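Local coordinates for DNA mismatch repair protein PMS1 (Saccharomyces cerevisiae, PDB 3H4L) that takes part in DNA mismatch repair, binding a nucleotide through a GHKL-type ATPase domain and probably hydrolysing ATP during repair, at residues Q179-I183 / N216-F221; D259-R263 / L340-V346; Y267-N271 / Y357-E362; C300-V304 / F350-S355. All coordinates share one frame; numbering follows the deposited sequence.

Contact 1: residues Q179-I183 / N216-F221; sequences QGYAI and NISSVF
I183 and F221 meet because both place CG (CG1 in I183) opposite the carbonyl carbon and beside the backbone N (chi1 -64° in I183); the extended tip of I183 then reaches the aromatic ring. It arrives at the ring edge, near the ring plane, with I183 CD1 3.5 Å from F221 CE2. One face of that ring is lined by V220 CG1, displaced toward the rim. Q179 crosses V220 at a slant, its CG 3.6 Å from V220 CG1. Its amide crosses to the CE1 and CZ side of the F221 ring, Q179 NE2 lying 3.7 Å from F221 CE1 with the two planes 46° apart. At the other end I183 CG2 touches I217 CG1 at 3.7 Å. N216 ND2 is 3.3 Å from A182 O, but the N-H points too far off the oxygen for a hydrogen bond, and none links the segments: apolar branches and the Q179 amide carry the contact. The segment axes pass 9.7 Å apart at 152°, an antiparallel helix pair in which Q179 faces V220 and I183 faces N216. Y181 turns to helix 26-39, its OH bonded to D35. H78 of the second subunit bonds V220 O. F317 of strand 316-321 packs against both I183 and F221; in strand 283-287, Y286 meets I183 and F284 meets F221. Through helix 167-184 the pair probably bridges the ATPase part and this sheet.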
loop_
_atom_site.group_PDB
_atom_site.type_symbol
_atom_site.label_atom_id
_atom_site.label_comp_id
_atom_site.label_asym_id
_atom_site.label_seq_id
_atom_site.Cartn_x
_atom_site.Cartn_y
_atom_site.Cartn_z
ATOM N N GLN B 179 7.828 -7.910 -6.620
ATOM C CA GLN B 179 8.157 -8.942 -5.638
ATOM C C GLN B 179 9.327 -9.778 -6.159
ATOM O O GLN B 179 10.233 -10.143 -5.391
ATOM C CB GLN B 179 6.941 -9.832 -5.366
ATOM C CG GLN B 179 5.767 -9.079 -4.738
ATOM C CD GLN B 179 4.493 -9.897 -4.688
ATOM O OE1 GLN B 179 4.091 -10.497 -5.680
ATOM N NE2 GLN B 179 3.842 -9.914 -3.532
ATOM N N GLY B 180 9.325 -10.054 -7.465
ATOM C CA GLY B 180 10.405 -10.828 -8.055
ATOM C C GLY B 180 11.774 -10.176 -7.868
ATOM O O GLY B 180 12.745 -10.821 -7.473
ATOM N N TYR B 181 11.859 -8.884 -8.143
ATOM C CA TYR B 181 13.120 -8.180 -8.000
ATOM C C TYR B 181 13.565 -8.131 -6.539
ATOM O O TYR B 181 14.752 -8.238 -6.229
ATOM C CB TYR B 181 12.979 -6.752 -8.525
ATOM C CG TYR B 181 13.057 -6.586 -10.032
ATOM C CD1 TYR B 181 14.281 -6.647 -10.694
ATOM C CD2 TYR B 181 11.909 -6.293 -10.783
ATOM C CE1 TYR B 181 14.369 -6.414 -12.055
ATOM C CE2 TYR B 181 11.985 -6.060 -12.141
ATOM C CZ TYR B 181 13.220 -6.119 -12.777
ATOM O OH TYR B 181 13.310 -5.867 -14.136
ATOM N N ALA B 182 12.604 -7.969 -5.637
ATOM C CA ALA B 182 12.907 -7.859 -4.213
ATOM C C ALA B 182 13.334 -9.159 -3.551
ATOM O O ALA B 182 14.133 -9.149 -2.612
ATOM C CB ALA B 182 11.706 -7.284 -3.473
ATOM N N ILE B 183 12.804 -10.280 -4.015
ATOM C CA ILE B 183 13.179 -11.532 -3.395
ATOM C C ILE B 183 14.606 -11.965 -3.725
ATOM O O ILE B 183 15.299 -12.523 -2.876
ATOM C CB ILE B 183 12.200 -12.642 -3.773
ATOM C CG1 ILE B 183 10.821 -12.306 -3.209
ATOM C CG2 ILE B 183 12.686 -13.977 -3.231
ATOM C CD1 ILE B 183 9.758 -13.299 -3.574
ATOM N N ASN B 216 13.511 -12.138 2.858
ATOM C CA ASN B 216 12.719 -11.393 1.883
ATOM C C ASN B 216 11.423 -12.082 1.473
ATOM O O ASN B 216 10.426 -11.416 1.217
ATOM C CB ASN B 216 13.543 -11.066 0.632
ATOM C CG ASN B 216 14.579 -9.990 0.887
ATOM O OD1 ASN B 216 14.382 -9.123 1.732
ATOM N ND2 ASN B 216 15.681 -10.031 0.151
ATOM N N ILE B 217 11.416 -13.407 1.396
ATOM C CA ILE B 217 10.182 -14.088 1.019
ATOM C C ILE B 217 9.203 -13.886 2.162
ATOM O O ILE B 217 8.009 -13.691 1.944
ATOM C CB ILE B 217 10.382 -15.610 0.804
ATOM C CG1 ILE B 217 11.251 -15.852 -0.432
ATOM C CG2 ILE B 217 9.020 -16.307 0.651
ATOM C CD1 ILE B 217 11.505 -17.315 -0.724
ATOM N N SER B 218 9.725 -13.916 3.384
ATOM C CA SER B 218 8.890 -13.738 4.566
ATOM C C SER B 218 8.307 -12.330 4.686
ATOM O O SER B 218 7.207 -12.148 5.222
ATOM C CB SER B 218 9.677 -14.090 5.830
ATOM O OG SER B 218 9.672 -15.494 6.036
ATOM N N SER B 219 9.049 -11.342 4.196
ATOM C CA SER B 219 8.593 -9.960 4.229
ATOM C C SER B 219 7.570 -9.766 3.118
ATOM O O SER B 219 6.488 -9.219 3.328
ATOM C CB SER B 219 9.762 -9.003 3.992
ATOM O OG SER B 219 10.792 -9.230 4.930
ATOM N N VAL B 220 7.927 -10.242 1.934
ATOM C CA VAL B 220 7.097 -10.104 0.753
ATOM C C VAL B 220 5.849 -10.984 0.719
ATOM O O VAL B 220 4.905 -10.675 0.001
ATOM C CB VAL B 220 7.972 -10.341 -0.523
ATOM C CG1 VAL B 220 7.110 -10.585 -1.746
ATOM C CG2 VAL B 220 8.881 -9.134 -0.748
ATOM N N PHE B 221 5.822 -12.061 1.496
ATOM C CA PHE B 221 4.658 -12.945 1.479
ATOM C C PHE B 221 4.155 -13.368 2.852
ATOM O O PHE B 221 3.449 -14.371 2.975
ATOM C CB PHE B 221 4.969 -14.192 0.661
ATOM C CG PHE B 221 5.050 -13.949 -0.817
ATOM C CD1 PHE B 221 3.899 -13.720 -1.562
ATOM C CD2 PHE B 221 6.277 -13.977 -1.474
ATOM C CE1 PHE B 221 3.970 -13.530 -2.935
ATOM C CE2 PHE B 221 6.355 -13.786 -2.848
ATOM C CZ PHE B 221 5.201 -13.563 -3.579
#

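Contact 2: residues D259-R263 / L340-V346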
loop_
_atom_site.group_PDB
_atom_site.type_symbol
_atom_site.label_atom_id
_atom_site.label_comp_id
_atom_site.label_asym_id
_atom_site.label_seq_id
_atom_site.Cartn_x
_atom_site.Cartn_y
_atom_site.Cartn_z
ATOM N N ASP B 259 34.447 -24.605 -16.085
ATOM C CA ASP B 259 33.820 -25.524 -15.126
ATOM C C ASP B 259 32.311 -25.331 -15.273
ATOM O O ASP B 259 31.726 -24.439 -14.653
ATOM C CB ASP B 259 34.241 -25.179 -13.688
ATOM C CG ASP B 259 33.851 -26.263 -12.676
ATOM O OD1 ASP B 259 32.840 -26.962 -12.904
ATOM O OD2 ASP B 259 34.550 -26.408 -11.645
ATOM N N TYR B 260 31.687 -26.168 -16.096
ATOM C CA TYR B 260 30.256 -26.065 -16.352
ATOM C C TYR B 260 29.373 -26.698 -15.277
ATOM O O TYR B 260 28.740 -27.730 -15.509
ATOM C CB TYR B 260 29.924 -26.677 -17.717
ATOM C CG TYR B 260 28.581 -26.254 -18.268
ATOM C CD1 TYR B 260 28.184 -26.629 -19.550
ATOM C CD2 TYR B 260 27.711 -25.460 -17.516
ATOM C CE1 TYR B 260 26.955 -26.223 -20.073
ATOM C CE2 TYR B 260 26.483 -25.052 -18.025
ATOM C CZ TYR B 260 26.110 -25.435 -19.303
ATOM O OH TYR B 260 24.891 -25.040 -19.803
ATOM N N LYS B 261 29.337 -26.064 -14.107
ATOM C CA LYS B 261 28.516 -26.528 -12.994
ATOM C C LYS B 261 27.432 -25.486 -12.710
ATOM O O LYS B 261 27.704 -24.283 -12.658
ATOM C CB LYS B 261 29.368 -26.742 -11.733
ATOM C CG LYS B 261 30.190 -28.036 -11.705
ATOM C CD LYS B 261 30.695 -28.328 -10.286
ATOM C CE LYS B 261 31.452 -29.652 -10.184
ATOM N NZ LYS B 261 32.811 -29.584 -10.787
ATOM N N ILE B 262 26.199 -25.944 -12.543
ATOM C CA ILE B 262 25.106 -25.028 -12.259
ATOM C C ILE B 262 24.627 -25.198 -10.825
ATOM O O ILE B 262 24.122 -26.253 -10.440
ATOM C CB ILE B 262 23.906 -25.250 -13.204
ATOM C CG1 ILE B 262 24.354 -25.121 -14.659
ATOM C CG2 ILE B 262 22.813 -24.224 -12.900
ATOM C CD1 ILE B 262 23.267 -25.445 -15.665
ATOM N N ARG B 263 24.806 -24.146 -10.038
ATOM C CA ARG B 263 24.386 -24.153 -8.651
ATOM C C ARG B 263 22.953 -23.620 -8.572
ATOM O O ARG B 263 22.676 -22.474 -8.954
ATOM C CB ARG B 263 25.332 -23.287 -7.818
ATOM N N LEU B 340 20.395 -21.409 -22.336
ATOM C CA LEU B 340 21.671 -21.916 -21.836
ATOM C C LEU B 340 22.329 -22.868 -22.834
ATOM O O LEU B 340 21.698 -23.322 -23.794
ATOM C CB LEU B 340 21.476 -22.631 -20.491
ATOM C CG LEU B 340 20.937 -21.821 -19.307
ATOM C CD1 LEU B 340 20.857 -22.721 -18.082
ATOM C CD2 LEU B 340 21.835 -20.626 -19.030
ATOM N N HIS B 341 23.607 -23.156 -22.597
ATOM C CA HIS B 341 24.388 -24.043 -23.456
ATOM C C HIS B 341 23.927 -25.495 -23.342
ATOM O O HIS B 341 24.108 -26.132 -22.297
ATOM C CB HIS B 341 25.867 -23.951 -23.082
ATOM C CG HIS B 341 26.753 -24.816 -23.919
ATOM N ND1 HIS B 341 26.958 -24.591 -25.263
ATOM C CD2 HIS B 341 27.480 -25.915 -23.606
ATOM C CE1 HIS B 341 27.775 -25.513 -25.742
ATOM N NE2 HIS B 341 28.106 -26.329 -24.756
ATOM N N ASN B 342 23.344 -26.016 -24.421
ATOM C CA ASN B 342 22.844 -27.390 -24.437
ATOM C C ASN B 342 21.693 -27.454 -23.427
ATOM O O ASN B 342 21.682 -28.295 -22.528
ATOM C CB ASN B 342 23.967 -28.355 -24.031
ATOM C CG ASN B 342 23.645 -29.804 -24.346
ATOM O OD1 ASN B 342 22.566 -30.303 -24.027
ATOM N ND2 ASN B 342 24.594 -30.491 -24.966
ATOM N N GLU B 343 20.726 -26.557 -23.584
ATOM C CA GLU B 343 19.594 -26.499 -22.670
ATOM C C GLU B 343 18.852 -27.828 -22.537
ATOM O O GLU B 343 18.283 -28.116 -21.483
ATOM C CB GLU B 343 18.628 -25.385 -23.096
ATOM C CG GLU B 343 17.603 -25.010 -22.022
ATOM C CD GLU B 343 17.182 -23.542 -22.079
ATOM O OE1 GLU B 343 18.048 -22.660 -21.876
ATOM O OE2 GLU B 343 15.987 -23.267 -22.325
ATOM N N ARG B 344 18.867 -28.640 -23.592
ATOM C CA ARG B 344 18.193 -29.939 -23.565
ATOM C C ARG B 344 18.753 -30.833 -22.450
ATOM O O ARG B 344 17.997 -31.465 -21.708
ATOM C CB ARG B 344 18.330 -30.627 -24.920
ATOM N N ALA B 345 20.078 -30.881 -22.334
ATOM C CA ALA B 345 20.725 -31.678 -21.299
ATOM C C ALA B 345 20.344 -31.097 -19.939
ATOM O O ALA B 345 19.862 -31.812 -19.064
ATOM C CB ALA B 345 22.233 -31.648 -21.479
ATOM N N VAL B 346 20.559 -29.796 -19.771
ATOM C CA VAL B 346 20.221 -29.116 -18.523
ATOM C C VAL B 346 18.836 -29.559 -18.055
ATOM O O VAL B 346 18.673 -30.092 -16.958
ATOM C CB VAL B 346 20.193 -27.576 -18.709
ATOM C CG1 VAL B 346 19.766 -26.906 -17.413
ATOM C CG2 VAL B 346 21.559 -27.070 -19.137
#
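Y260 carries most of its contact with H341 through the outer half of its ring. Rotation about CA-CB sets CG anti to the backbone N (chi1 -162°), aiming the ring at 340-346. CD1 is the first atom to approach, and CE1 comes closer, 3.6 Å from H341 CD2. The two rings meet rim to rim with planes 43° apart, so this is not a stack; CE1 lies at the imidazole edge, near its plane. CZ is 3.7 Å from H341 O. At the tip the hydroxyl donates to H341 O at 2.8 Å, in the carbonyl plane and on a lone pair (C=O...donor angle 126°). The same OH also touches H341 CB at 3.6 Å and V346 CG2 at 4.0 Å. Replacing Y260 with a phenylalanine would probably leave the H341 carbonyl without this donor and weaken the grip on the turn before the helix. Two residues on, I262 CD1 packs 4.2 Å from V346 CG1, and more loosely against L340 CD1. The backbone of Y260, centre of an inverse gamma turn, is held by N239 through Y260 N, while H341 NE2 bonds to N243 N. N342 OD1 accepts from A345 N, a local N-cap at the start of helix 343-362. The packing of this helix on strand 261-269 of the four-stranded sheet is consistent with an S5-like domain.

Contact 3: residues Y267-N271 / Y357-E362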
loop_
_atom_site.group_PDB
_atom_site.type_symbol
_atom_site.label_atom_id
_atom_site.label_comp_id
_atom_site.label_asym_id
_atom_site.label_seq_id
_atom_site.Cartn_x
_atom_site.Cartn_y
_atom_site.Cartn_z
ATOM N N TYR B 267 14.229 -21.854 -2.731
ATOM C CA TYR B 267 13.216 -22.598 -2.003
ATOM C C TYR B 267 12.099 -23.024 -2.928
ATOM O O TYR B 267 11.822 -22.366 -3.931
ATOM C CB TYR B 267 12.640 -21.745 -0.872
ATOM C CG TYR B 267 13.657 -21.347 0.169
ATOM C CD1 TYR B 267 14.519 -20.275 -0.041
ATOM C CD2 TYR B 267 13.766 -22.055 1.359
ATOM C CE1 TYR B 267 15.472 -19.919 0.918
ATOM C CE2 TYR B 267 14.706 -21.714 2.318
ATOM C CZ TYR B 267 15.557 -20.647 2.098
ATOM O OH TYR B 267 16.484 -20.318 3.065
ATOM N N ILE B 268 11.464 -24.140 -2.592
ATOM C CA ILE B 268 10.359 -24.659 -3.382
ATOM C C ILE B 268 9.449 -25.414 -2.429
ATOM O O ILE B 268 9.901 -25.928 -1.403
ATOM C CB ILE B 268 10.855 -25.602 -4.505
ATOM C CG1 ILE B 268 9.698 -25.936 -5.444
ATOM C CG2 ILE B 268 11.420 -26.883 -3.912
ATOM C CD1 ILE B 268 10.114 -26.602 -6.743
ATOM N N SER B 269 8.164 -25.461 -2.751
ATOM C CA SER B 269 7.209 -26.150 -1.902
ATOM C C SER B 269 7.529 -27.627 -1.800
ATOM O O SER B 269 7.913 -28.258 -2.783
ATOM C CB SER B 269 5.794 -25.981 -2.447
ATOM O OG SER B 269 5.365 -24.644 -2.301
ATOM N N GLN B 270 7.378 -28.169 -0.599
ATOM C CA GLN B 270 7.623 -29.581 -0.394
ATOM C C GLN B 270 6.427 -30.337 -0.961
ATOM O O GLN B 270 5.299 -29.846 -0.916
ATOM C CB GLN B 270 7.834 -29.883 1.092
ATOM C CG GLN B 270 6.868 -29.246 2.051
ATOM C CD GLN B 270 7.249 -29.540 3.498
ATOM O OE1 GLN B 270 7.486 -30.691 3.868
ATOM N NE2 GLN B 270 7.304 -28.502 4.321
ATOM N N ASN B 271 6.684 -31.515 -1.525
ATOM C CA ASN B 271 5.634 -32.330 -2.137
ATOM C C ASN B 271 4.564 -32.796 -1.164
ATOM O O ASN B 271 3.522 -33.296 -1.580
ATOM C CB ASN B 271 6.239 -33.555 -2.823
ATOM C CG ASN B 271 7.063 -34.408 -1.875
ATOM O OD1 ASN B 271 6.773 -34.491 -0.679
ATOM N ND2 ASN B 271 8.089 -35.063 -2.413
ATOM N N TYR B 357 15.278 -35.169 -5.489
ATOM C CA TYR B 357 15.354 -34.277 -4.331
ATOM C C TYR B 357 14.051 -34.436 -3.558
ATOM O O TYR B 357 14.037 -34.424 -2.325
ATOM C CB TYR B 357 15.504 -32.815 -4.769
ATOM C CG TYR B 357 15.006 -31.794 -3.751
ATOM C CD1 TYR B 357 15.841 -31.322 -2.736
ATOM C CD2 TYR B 357 13.691 -31.312 -3.801
ATOM C CE1 TYR B 357 15.387 -30.395 -1.800
ATOM C CE2 TYR B 357 13.228 -30.387 -2.867
ATOM C CZ TYR B 357 14.083 -29.931 -1.869
ATOM O OH TYR B 357 13.644 -29.000 -0.945
ATOM N N TYR B 358 12.953 -34.566 -4.297
ATOM C CA TYR B 358 11.645 -34.744 -3.682
ATOM C C TYR B 358 11.532 -36.146 -3.080
ATOM O O TYR B 358 11.011 -36.302 -1.976
ATOM C CB TYR B 358 10.533 -34.500 -4.709
ATOM C CG TYR B 358 10.124 -33.042 -4.831
ATOM C CD1 TYR B 358 10.105 -32.397 -6.075
ATOM C CD2 TYR B 358 9.735 -32.314 -3.704
ATOM C CE1 TYR B 358 9.704 -31.064 -6.190
ATOM C CE2 TYR B 358 9.331 -30.985 -3.806
ATOM C CZ TYR B 358 9.316 -30.365 -5.049
ATOM O OH TYR B 358 8.892 -29.058 -5.146
ATOM N N ASN B 359 12.026 -37.160 -3.792
ATOM C CA ASN B 359 11.993 -38.537 -3.283
ATOM C C ASN B 359 12.660 -38.571 -1.914
ATOM O O ASN B 359 12.174 -39.217 -0.988
ATOM C CB ASN B 359 12.744 -39.496 -4.216
ATOM C CG ASN B 359 11.862 -40.067 -5.310
ATOM O OD1 ASN B 359 10.785 -40.600 -5.037
ATOM N ND2 ASN B 359 12.324 -39.976 -6.553
ATOM N N ARG B 360 13.785 -37.872 -1.801
ATOM C CA ARG B 360 14.526 -37.802 -0.548
ATOM C C ARG B 360 13.762 -37.017 0.514
ATOM O O ARG B 360 14.007 -37.166 1.713
ATOM C CB ARG B 360 15.894 -37.152 -0.775
ATOM C CG ARG B 360 16.871 -38.023 -1.546
ATOM C CD ARG B 360 18.307 -37.533 -1.397
ATOM N NE ARG B 360 19.257 -38.551 -1.837
ATOM C CZ ARG B 360 20.576 -38.464 -1.700
ATOM N NH1 ARG B 360 21.119 -37.396 -1.131
ATOM N NH2 ARG B 360 21.354 -39.454 -2.125
ATOM N N GLN B 361 12.834 -36.177 0.074
ATOM C CA GLN B 361 12.051 -35.380 0.999
ATOM C C GLN B 361 10.932 -36.220 1.608
ATOM O O GLN B 361 10.563 -36.043 2.773
ATOM C CB GLN B 361 11.458 -34.173 0.280
ATOM C CG GLN B 361 10.955 -33.101 1.213
ATOM C CD GLN B 361 10.484 -31.878 0.473
ATOM O OE1 GLN B 361 9.460 -31.910 -0.210
ATOM N NE2 GLN B 361 11.236 -30.790 0.592
ATOM N N GLU B 362 10.393 -37.139 0.818
ATOM C CA GLU B 362 9.322 -37.989 1.298
ATOM C C GLU B 362 9.840 -38.858 2.439
ATOM O O GLU B 362 9.169 -39.014 3.468
ATOM C CB GLU B 362 8.798 -38.867 0.163
ATOM C CG GLU B 362 7.367 -39.319 0.369
ATOM C CD GLU B 362 6.766 -39.940 -0.876
ATOM O OE1 GLU B 362 6.928 -39.360 -1.974
ATOM O OE2 GLU B 362 6.120 -41.002 -0.749
#
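Y358 reaches S269 with its hydroxyl, which donates to S269 O at 2.7 Å, nearly along the C=O axis (angle 166°) and with that oxygen at the ring edge. Beside it, Q361 OE1 accepts from N271 N at 3.1 Å, also almost in line with its carbonyl bond. A third, weak bond runs from N271 ND2 to Y358 O at 3.2 Å; that oxygen already takes Q361 N and E362 N of its own helix. N271 is placed for this by a first torsion of 57°, which holds CG between the backbone N and the carbonyl carbon, and its CB lies 3.8 Å from Y358 CD2. I268 lies across the tyrosine, CD1 3.2 Å from Y358 OH, and its CG2 is 4.1 Å from Y357 CE2. In the next shell, Y357 CD2 lies over one face of the Y358 ring, offset to its rim, while Y357 OH is bonded to E231 O. The F308 ring also meets Y358, and S269 OG is bonded to A315 N. The axes of the short segments pass 11.8 Å apart at 64°, the helix end running steeply across the strand; joining the C-terminal helix to the four-stranded sheet is consistent with an S5-like domain.

Contact 4: residues C300-V304 / F350-S355; sequences CCNEV and FKTTLS
The F350 ring receives two cysteine sulfurs at its edge. C300 SG lies 3.8 Å from F350 CD2, and C301 SG 4.0 Å from F350 CE2; C300 SG stands 82° off the ring normal, so this is a sulfur-aromatic contact at the rim and not over a face. L236 of strand 229-237 also touches F350. The other flat group, the E303 carboxylate, meets the end of K351 crosswise: OE1 forms a salt bridge with K351 NZ at 3.5 Å. K351 gets there by leaving CB with CG opposite the backbone N and then bending at chi3 (-59°), so that the lysine and glutamate side chains cross at about a right angle. The aliphatic part of the same lysine fills the interface, its CB 3.4 Å from C300 SG and its CG 3.4 Å from V304 CG2. These are two helices side by side, axes 9.9 Å apart at 43°, and with T353 touching L234 and L236 and N302 bonded to Q283 they cover the four-stranded sheet, consistent with an S5-like alpha/beta domain. With K351 cut back to an alanine, E303 would probably be left without its charged mate and a gap would open beside V304 CG2 and C300 SG. V304 divides its two methyls: CG2 faces K351, and CG1 lies 3.6 Å from S355 CA, with L354 CD2 also nearby. C301 SG, besides the ring, approaches L354 CD2 more loosely. No hydrogen bond joins the two segments, and F308 packs against S355 on the far end of the pair.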
loop_
_atom_site.group_PDB
_atom_site.type_symbol
_atom_site.label_atom_id
_atom_site.label_comp_id
_atom_site.label_asym_id
_atom_site.label_seq_id
_atom_site.Cartn_x
_atom_site.Cartn_y
_atom_site.Cartn_z
ATOM N N CYS B 300 9.143 -28.041 -16.676
ATOM C CA CYS B 300 9.814 -29.147 -16.016
ATOM C C CYS B 300 9.492 -29.174 -14.518
ATOM O O CYS B 300 9.141 -30.223 -13.973
ATOM C CB CYS B 300 11.326 -29.058 -16.226
ATOM S SG CYS B 300 12.235 -30.423 -15.456
ATOM N N CYS B 301 9.605 -28.024 -13.858
ATOM C CA CYS B 301 9.314 -27.931 -12.431
ATOM C C CYS B 301 7.920 -28.481 -12.156
ATOM O O CYS B 301 7.740 -29.364 -11.322
ATOM C CB CYS B 301 9.374 -26.468 -11.972
ATOM S SG CYS B 301 10.874 -25.918 -11.110
ATOM N N ASN B 302 6.937 -27.947 -12.872
ATOM C CA ASN B 302 5.547 -28.351 -12.714
ATOM C C ASN B 302 5.285 -29.842 -12.869
ATOM O O ASN B 302 4.648 -30.453 -12.013
ATOM C CB ASN B 302 4.661 -27.576 -13.693
ATOM C CG ASN B 302 4.598 -26.095 -13.369
ATOM O OD1 ASN B 302 4.297 -25.706 -12.237
ATOM N ND2 ASN B 302 4.870 -25.259 -14.366
ATOM N N GLU B 303 5.768 -30.431 -13.956
ATOM C CA GLU B 303 5.540 -31.852 -14.188
ATOM C C GLU B 303 6.165 -32.718 -13.094
ATOM O O GLU B 303 5.487 -33.555 -12.489
ATOM C CB GLU B 303 6.074 -32.250 -15.566
ATOM C CG GLU B 303 7.574 -32.206 -15.708
ATOM C CD GLU B 303 7.999 -32.163 -17.158
ATOM O OE1 GLU B 303 9.212 -32.320 -17.432
ATOM O OE2 GLU B 303 7.113 -31.961 -18.021
ATOM N N VAL B 304 7.453 -32.504 -12.839
ATOM C CA VAL B 304 8.174 -33.251 -11.812
ATOM C C VAL B 304 7.455 -33.168 -10.473
ATOM O O VAL B 304 7.478 -34.116 -9.695
ATOM C CB VAL B 304 9.603 -32.705 -11.621
ATOM C CG1 VAL B 304 10.329 -33.507 -10.552
ATOM C CG2 VAL B 304 10.360 -32.757 -12.938
ATOM N N PHE B 350 18.276 -31.582 -14.570
ATOM C CA PHE B 350 17.516 -30.876 -13.553
ATOM C C PHE B 350 16.295 -31.714 -13.166
ATOM O O PHE B 350 16.031 -31.951 -11.983
ATOM C CB PHE B 350 17.052 -29.512 -14.082
ATOM C CG PHE B 350 16.196 -28.748 -13.109
ATOM C CD1 PHE B 350 16.760 -28.156 -11.982
ATOM C CD2 PHE B 350 14.818 -28.677 -13.282
ATOM C CE1 PHE B 350 15.961 -27.511 -11.041
ATOM C CE2 PHE B 350 14.005 -28.034 -12.345
ATOM C CZ PHE B 350 14.576 -27.450 -11.224
ATOM N N LYS B 351 15.559 -32.163 -14.180
ATOM C CA LYS B 351 14.355 -32.952 -13.969
ATOM C C LYS B 351 14.593 -34.120 -13.023
ATOM O O LYS B 351 13.824 -34.326 -12.089
ATOM C CB LYS B 351 13.819 -33.467 -15.306
ATOM C CG LYS B 351 12.452 -34.139 -15.215
ATOM C CD LYS B 351 12.041 -34.786 -16.544
ATOM C CE LYS B 351 11.987 -33.771 -17.690
ATOM N NZ LYS B 351 11.577 -34.380 -18.996
ATOM N N THR B 352 15.661 -34.877 -13.249
ATOM C CA THR B 352 15.941 -36.018 -12.386
ATOM C C THR B 352 16.531 -35.581 -11.047
ATOM O O THR B 352 16.256 -36.198 -10.020
ATOM C CB THR B 352 16.909 -37.032 -13.064
ATOM O OG1 THR B 352 18.262 -36.557 -12.986
ATOM C CG2 THR B 352 16.529 -37.224 -14.532
ATOM N N THR B 353 17.336 -34.516 -11.063
ATOM C CA THR B 353 17.967 -34.001 -9.843
ATOM C C THR B 353 16.927 -33.472 -8.861
ATOM O O THR B 353 17.057 -33.651 -7.647
ATOM C CB THR B 353 18.973 -32.861 -10.142
ATOM O OG1 THR B 353 20.130 -33.390 -10.803
ATOM C CG2 THR B 353 19.410 -32.191 -8.850
ATOM N N LEU B 354 15.900 -32.815 -9.390
ATOM C CA LEU B 354 14.841 -32.283 -8.550
ATOM C C LEU B 354 13.990 -33.456 -8.078
ATOM O O LEU B 354 13.735 -33.616 -6.885
ATOM C CB LEU B 354 13.978 -31.289 -9.337
ATOM C CG LEU B 354 12.835 -30.675 -8.524
ATOM C CD1 LEU B 354 13.423 -29.818 -7.414
ATOM C CD2 LEU B 354 11.931 -29.848 -9.420
ATOM N N SER B 355 13.564 -34.278 -9.033
ATOM C CA SER B 355 12.746 -35.450 -8.743
ATOM C C SER B 355 13.336 -36.228 -7.571
ATOM O O SER B 355 12.657 -36.493 -6.578
ATOM C CB SER B 355 12.672 -36.356 -9.978
ATOM O OG SER B 355 11.828 -37.474 -9.744
#

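Contacts 2, 3 and 4 all use helix 343-362, which meets them in the order 2, 4, 3 from its start to its end. Contacts 2 and 3, centres 22 Å apart, hold it to the two ends of strand 261-269, and contact 4 to helix 295-306, so the helix is fixed at three points along its length. The centre of contact 4 lies about 11 Å from that of contact 3 and about 15 Å from that of contact 2. Contact 1 closes before the rest open; contact 2 crosses both 3 and 4 along the chain, while contact 4 falls within the span of contact 3. Contact 1 probably lies where the ATPase and S5-like parts meet, touching contact 3.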